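Local coordinates for protein Afp1 (Serratia entomophila, PDB 6RBN) that probably builds the inner tube of the anti-feeding prophage, a contractile injection system, by stacking with many copies of itself inside the sheath, at residues Ala61-Asn75 / Ile132-Val144. Numbering follows the deposited sequence.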
loop_
_atom_site.group_PDB
_atom_site.type_symbol
_atom_site.label_atom_id
_atom_site.label_comp_id
_atom_site.label_asym_id
_atom_site.label_seq_id
_atom_site.Cartn_x
_atom_site.Cartn_y
_atom_site.Cartn_z
ATOM N N ALA A 61 -9.687 -8.313 -57.676
ATOM C CA ALA A 61 -8.468 -9.011 -57.316
ATOM C C ALA A 61 -8.174 -8.861 -55.826
ATOM O O ALA A 61 -8.432 -7.804 -55.244
ATOM C CB ALA A 61 -7.295 -8.467 -58.118
ATOM N N PRO A 62 -7.641 -9.894 -55.188
ATOM C CA PRO A 62 -7.208 -9.761 -53.798
ATOM C C PRO A 62 -5.825 -9.140 -53.692
ATOM O O PRO A 62 -4.954 -9.346 -54.536
ATOM C CB PRO A 62 -7.203 -11.210 -53.299
ATOM C CG PRO A 62 -6.968 -12.008 -54.512
ATOM C CD PRO A 62 -7.648 -11.296 -55.631
ATOM N N ASN A 63 -5.642 -8.360 -52.631
ATOM C CA ASN A 63 -4.358 -7.757 -52.294
ATOM C C ASN A 63 -3.917 -8.336 -50.959
ATOM O O ASN A 63 -4.542 -8.079 -49.928
ATOM C CB ASN A 63 -4.460 -6.236 -52.235
ATOM C CG ASN A 63 -4.745 -5.627 -53.587
ATOM O OD1 ASN A 63 -5.811 -5.055 -53.814
ATOM N ND2 ASN A 63 -3.790 -5.744 -54.496
ATOM N N ILE A 64 -2.838 -9.109 -50.982
ATOM C CA ILE A 64 -2.444 -9.967 -49.874
ATOM C C ILE A 64 -1.149 -9.439 -49.285
ATOM O O ILE A 64 -0.196 -9.159 -50.018
ATOM C CB ILE A 64 -2.302 -11.420 -50.352
ATOM C CG1 ILE A 64 -3.656 -11.906 -50.847
ATOM C CG2 ILE A 64 -1.778 -12.318 -49.253
ATOM C CD1 ILE A 64 -3.584 -13.149 -51.631
ATOM N N THR A 65 -1.115 -9.300 -47.963
ATOM C CA THR A 65 0.035 -8.770 -47.245
ATOM C C THR A 65 0.666 -9.875 -46.416
ATOM O O THR A 65 0.008 -10.456 -45.550
ATOM C CB THR A 65 -0.381 -7.607 -46.346
ATOM O OG1 THR A 65 -0.825 -6.508 -47.151
ATOM C CG2 THR A 65 0.766 -7.179 -45.463
ATOM N N LEU A 66 1.935 -10.162 -46.683
ATOM C CA LEU A 66 2.734 -11.085 -45.891
ATOM C C LEU A 66 3.889 -10.314 -45.275
ATOM O O LEU A 66 4.447 -9.415 -45.909
ATOM C CB LEU A 66 3.276 -12.230 -46.747
ATOM C CG LEU A 66 2.296 -13.202 -47.395
ATOM C CD1 LEU A 66 3.038 -14.162 -48.295
ATOM C CD2 LEU A 66 1.538 -13.959 -46.345
ATOM N N SER A 67 4.252 -10.651 -44.042
ATOM C CA SER A 67 5.362 -9.970 -43.393
ATOM C C SER A 67 6.166 -10.952 -42.559
ATOM O O SER A 67 5.593 -11.739 -41.802
ATOM C CB SER A 67 4.873 -8.813 -42.520
ATOM O OG SER A 67 4.147 -9.290 -41.412
ATOM N N LYS A 68 7.487 -10.900 -42.700
ATOM C CA LYS A 68 8.393 -11.739 -41.935
ATOM C C LYS A 68 9.614 -10.921 -41.547
ATOM O O LYS A 68 9.778 -9.775 -41.968
ATOM C CB LYS A 68 8.818 -12.980 -42.719
ATOM C CG LYS A 68 9.676 -12.678 -43.922
ATOM C CD LYS A 68 10.118 -13.957 -44.585
ATOM C CE LYS A 68 11.122 -14.665 -43.701
ATOM N NZ LYS A 68 11.693 -15.872 -44.336
ATOM N N GLY A 69 10.487 -11.528 -40.750
ATOM C CA GLY A 69 11.667 -10.846 -40.272
ATOM C C GLY A 69 12.846 -10.969 -41.213
ATOM O O GLY A 69 12.841 -11.745 -42.163
ATOM N N VAL A 70 13.876 -10.178 -40.931
ATOM C CA VAL A 70 15.105 -10.184 -41.717
ATOM C C VAL A 70 16.113 -11.091 -41.024
ATOM O O VAL A 70 16.422 -10.901 -39.844
ATOM C CB VAL A 70 15.662 -8.765 -41.891
ATOM C CG1 VAL A 70 16.991 -8.798 -42.610
ATOM C CG2 VAL A 70 14.681 -7.912 -42.651
ATOM N N PHE A 71 16.631 -12.062 -41.758
ATOM C CA PHE A 71 17.509 -13.109 -41.270
ATOM C C PHE A 71 18.890 -12.974 -41.903
ATOM O O PHE A 71 19.028 -12.374 -42.973
ATOM C CB PHE A 71 16.885 -14.475 -41.591
ATOM C CG PHE A 71 15.705 -14.802 -40.734
ATOM C CD1 PHE A 71 15.875 -15.436 -39.519
ATOM C CD2 PHE A 71 14.427 -14.431 -41.117
ATOM C CE1 PHE A 71 14.793 -15.731 -38.724
ATOM C CE2 PHE A 71 13.344 -14.715 -40.318
ATOM C CZ PHE A 71 13.526 -15.364 -39.120
ATOM N N PRO A 72 19.943 -13.500 -41.262
ATOM C CA PRO A 72 21.303 -13.296 -41.787
ATOM C C PRO A 72 21.627 -14.044 -43.072
ATOM O O PRO A 72 22.706 -13.821 -43.629
ATOM C CB PRO A 72 22.196 -13.802 -40.645
ATOM C CG PRO A 72 21.364 -13.715 -39.446
ATOM C CD PRO A 72 19.989 -14.043 -39.891
ATOM N N GLY A 73 20.753 -14.908 -43.578
ATOM C CA GLY A 73 21.068 -15.646 -44.784
ATOM C C GLY A 73 20.820 -14.850 -46.048
ATOM O O GLY A 73 21.222 -13.691 -46.143
ATOM N N LYS A 74 20.169 -15.459 -47.031
ATOM C CA LYS A 74 19.768 -14.758 -48.240
ATOM C C LYS A 74 18.296 -14.395 -48.155
ATOM O O LYS A 74 17.513 -15.066 -47.486
ATOM C CB LYS A 74 20.054 -15.599 -49.489
ATOM C CG LYS A 74 19.243 -16.879 -49.596
ATOM C CD LYS A 74 19.637 -17.676 -50.830
ATOM C CE LYS A 74 19.197 -16.978 -52.107
ATOM N NZ LYS A 74 17.716 -16.934 -52.224
ATOM N N ASN A 75 17.927 -13.316 -48.828
ATOM C CA ASN A 75 16.574 -12.775 -48.749
ATOM C C ASN A 75 15.745 -13.350 -49.883
ATOM O O ASN A 75 15.799 -12.847 -51.001
ATOM C CB ASN A 75 16.620 -11.248 -48.798
ATOM C CG ASN A 75 15.414 -10.590 -48.156
ATOM O OD1 ASN A 75 15.432 -9.392 -47.891
ATOM N ND2 ASN A 75 14.371 -11.366 -47.890
ATOM N N ILE A 132 12.435 -6.089 -34.202
ATOM C CA ILE A 132 13.026 -6.892 -35.262
ATOM C C ILE A 132 12.838 -6.185 -36.598
ATOM O O ILE A 132 11.804 -5.568 -36.861
ATOM C CB ILE A 132 12.417 -8.316 -35.253
ATOM C CG1 ILE A 132 12.973 -9.099 -34.078
ATOM C CG2 ILE A 132 12.658 -9.101 -36.537
ATOM C CD1 ILE A 132 14.464 -9.229 -34.159
ATOM N N ALA A 133 13.876 -6.229 -37.432
ATOM C CA ALA A 133 13.787 -5.821 -38.827
ATOM C C ALA A 133 12.770 -6.710 -39.529
ATOM O O ALA A 133 13.022 -7.898 -39.743
ATOM C CB ALA A 133 15.158 -5.912 -39.490
ATOM N N VAL A 134 11.624 -6.138 -39.885
ATOM C CA VAL A 134 10.512 -6.878 -40.467
ATOM C C VAL A 134 10.227 -6.325 -41.853
ATOM O O VAL A 134 9.819 -5.167 -41.994
ATOM C CB VAL A 134 9.251 -6.808 -39.591
ATOM C CG1 VAL A 134 8.072 -7.425 -40.310
ATOM C CG2 VAL A 134 9.479 -7.523 -38.281
ATOM N N GLN A 135 10.439 -7.152 -42.868
ATOM C CA GLN A 135 10.004 -6.836 -44.216
ATOM C C GLN A 135 8.523 -7.141 -44.369
ATOM O O GLN A 135 7.981 -8.016 -43.697
ATOM C CB GLN A 135 10.801 -7.635 -45.235
ATOM C CG GLN A 135 12.229 -7.195 -45.370
ATOM C CD GLN A 135 13.013 -8.101 -46.276
ATOM O OE1 GLN A 135 12.522 -9.145 -46.702
ATOM N NE2 GLN A 135 14.240 -7.708 -46.591
ATOM N N GLN A 136 7.875 -6.418 -45.273
ATOM C CA GLN A 136 6.435 -6.522 -45.482
ATOM C C GLN A 136 6.164 -6.482 -46.980
ATOM O O GLN A 136 6.305 -5.432 -47.611
ATOM C CB GLN A 136 5.710 -5.408 -44.730
ATOM C CG GLN A 136 4.201 -5.362 -44.855
ATOM C CD GLN A 136 3.744 -4.347 -45.886
ATOM O OE1 GLN A 136 4.432 -3.363 -46.145
ATOM N NE2 GLN A 136 2.573 -4.562 -46.453
ATOM N N ILE A 137 5.787 -7.627 -47.543
ATOM C CA ILE A 137 5.591 -7.792 -48.977
ATOM C C ILE A 137 4.098 -7.828 -49.276
ATOM O O ILE A 137 3.312 -8.406 -48.515
ATOM C CB ILE A 137 6.327 -9.055 -49.488
ATOM C CG1 ILE A 137 6.244 -9.195 -51.008
ATOM C CG2 ILE A 137 5.867 -10.329 -48.794
ATOM C CD1 ILE A 137 7.228 -10.185 -51.567
ATOM N N THR A 138 3.693 -7.152 -50.348
ATOM C CA THR A 138 2.320 -7.207 -50.818
ATOM C C THR A 138 2.270 -7.946 -52.145
ATOM O O THR A 138 3.172 -7.827 -52.976
ATOM C CB THR A 138 1.696 -5.827 -50.995
ATOM O OG1 THR A 138 2.424 -5.097 -51.985
ATOM C CG2 THR A 138 1.716 -5.062 -49.697
ATOM N N LEU A 139 1.199 -8.701 -52.333
ATOM C CA LEU A 139 1.059 -9.590 -53.470
ATOM C C LEU A 139 -0.224 -9.259 -54.210
ATOM O O LEU A 139 -1.220 -8.853 -53.608
ATOM C CB LEU A 139 1.033 -11.046 -53.019
ATOM C CG LEU A 139 2.252 -11.560 -52.257
ATOM C CD1 LEU A 139 1.963 -12.938 -51.734
ATOM C CD2 LEU A 139 3.471 -11.585 -53.129
ATOM N N MET A 140 -0.188 -9.429 -55.524
ATOM C CA MET A 140 -1.360 -9.291 -56.373
ATOM C C MET A 140 -1.752 -10.668 -56.879
ATOM O O MET A 140 -0.931 -11.371 -57.472
ATOM C CB MET A 140 -1.082 -8.355 -57.545
ATOM C CG MET A 140 -2.261 -8.145 -58.480
ATOM S SD MET A 140 -3.618 -7.206 -57.769
ATOM C CE MET A 140 -2.918 -5.561 -57.819
ATOM N N ALA A 141 -3.000 -11.054 -56.643
ATOM C CA ALA A 141 -3.469 -12.367 -57.059
ATOM C C ALA A 141 -4.730 -12.240 -57.892
ATOM O O ALA A 141 -5.118 -11.132 -58.264
ATOM C CB ALA A 141 -3.721 -13.249 -55.846
ATOM N N ASP A 142 -5.384 -13.361 -58.183
ATOM C CA ASP A 142 -6.583 -13.318 -59.008
ATOM C C ASP A 142 -7.788 -13.992 -58.363
ATOM O O ASP A 142 -8.927 -13.590 -58.623
ATOM C CB ASP A 142 -6.286 -13.926 -60.375
ATOM C CG ASP A 142 -5.590 -15.239 -60.274
ATOM O OD1 ASP A 142 -5.240 -15.610 -59.141
ATOM O OD2 ASP A 142 -5.381 -15.892 -61.314
ATOM N N ARG A 143 -7.567 -15.002 -57.525
ATOM C CA ARG A 143 -8.668 -15.565 -56.757
ATOM C C ARG A 143 -8.144 -16.130 -55.447
ATOM O O ARG A 143 -6.960 -16.432 -55.304
ATOM C CB ARG A 143 -9.422 -16.653 -57.529
ATOM C CG ARG A 143 -8.642 -17.917 -57.731
ATOM C CD ARG A 143 -9.419 -18.931 -58.533
ATOM N NE ARG A 143 -8.673 -20.177 -58.669
ATOM C CZ ARG A 143 -7.801 -20.422 -59.641
ATOM N NH1 ARG A 143 -7.167 -21.581 -59.689
ATOM N NH2 ARG A 143 -7.575 -19.509 -60.576
ATOM N N VAL A 144 -9.057 -16.251 -54.485
ATOM C CA VAL A 144 -8.797 -16.852 -53.182
ATOM C C VAL A 144 -9.882 -17.886 -52.932
ATOM O O VAL A 144 -11.071 -17.551 -52.931
ATOM C CB VAL A 144 -8.783 -15.809 -52.049
ATOM C CG1 VAL A 144 -8.721 -16.492 -50.701
ATOM C CG2 VAL A 144 -7.610 -14.870 -52.198
#
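With CG set opposite its carbonyl carbon (chi1 -71°) and the chain beyond it extended, Q135 reaches the amide of N75, whose own CG lies trans to the backbone N (chi1 -156°). The two side chains run toward each other with their amide planes only 18° apart. N75 ND2 donates a hydrogen bond to Q135 OE1 at 3.1 Å, on a lone pair; the model also puts Q135 NE2 doubtfully close to N75 OD1. V70 runs roughly perpendicular to Q135, its CG2 packing against Q135 CG (3.7 Å).

Strands 63-69 and 134-140 pair antiparallel, illustrated by the reciprocal bonds of L66 and I137: L66 N to I137 O is 2.9 Å. I64, L66, I137 and L139 make the apolar part of the face that K68 and Q135 share, where L66 CD1 touches L139 CD1 (3.8 Å). T65, S67, Q136 and T138 line the other face; there Q136 and T138 bond to T121 and S119 of strand 109-121. In this gp19-like tail-tube fold, strand 134-140 thus joins 63-69 to 109-121, and the bond from N75 to Q135 probably holds the loop that follows 63-69 against the sheet and gives the amide oxygen of Q135, a buried residue, a polar partner.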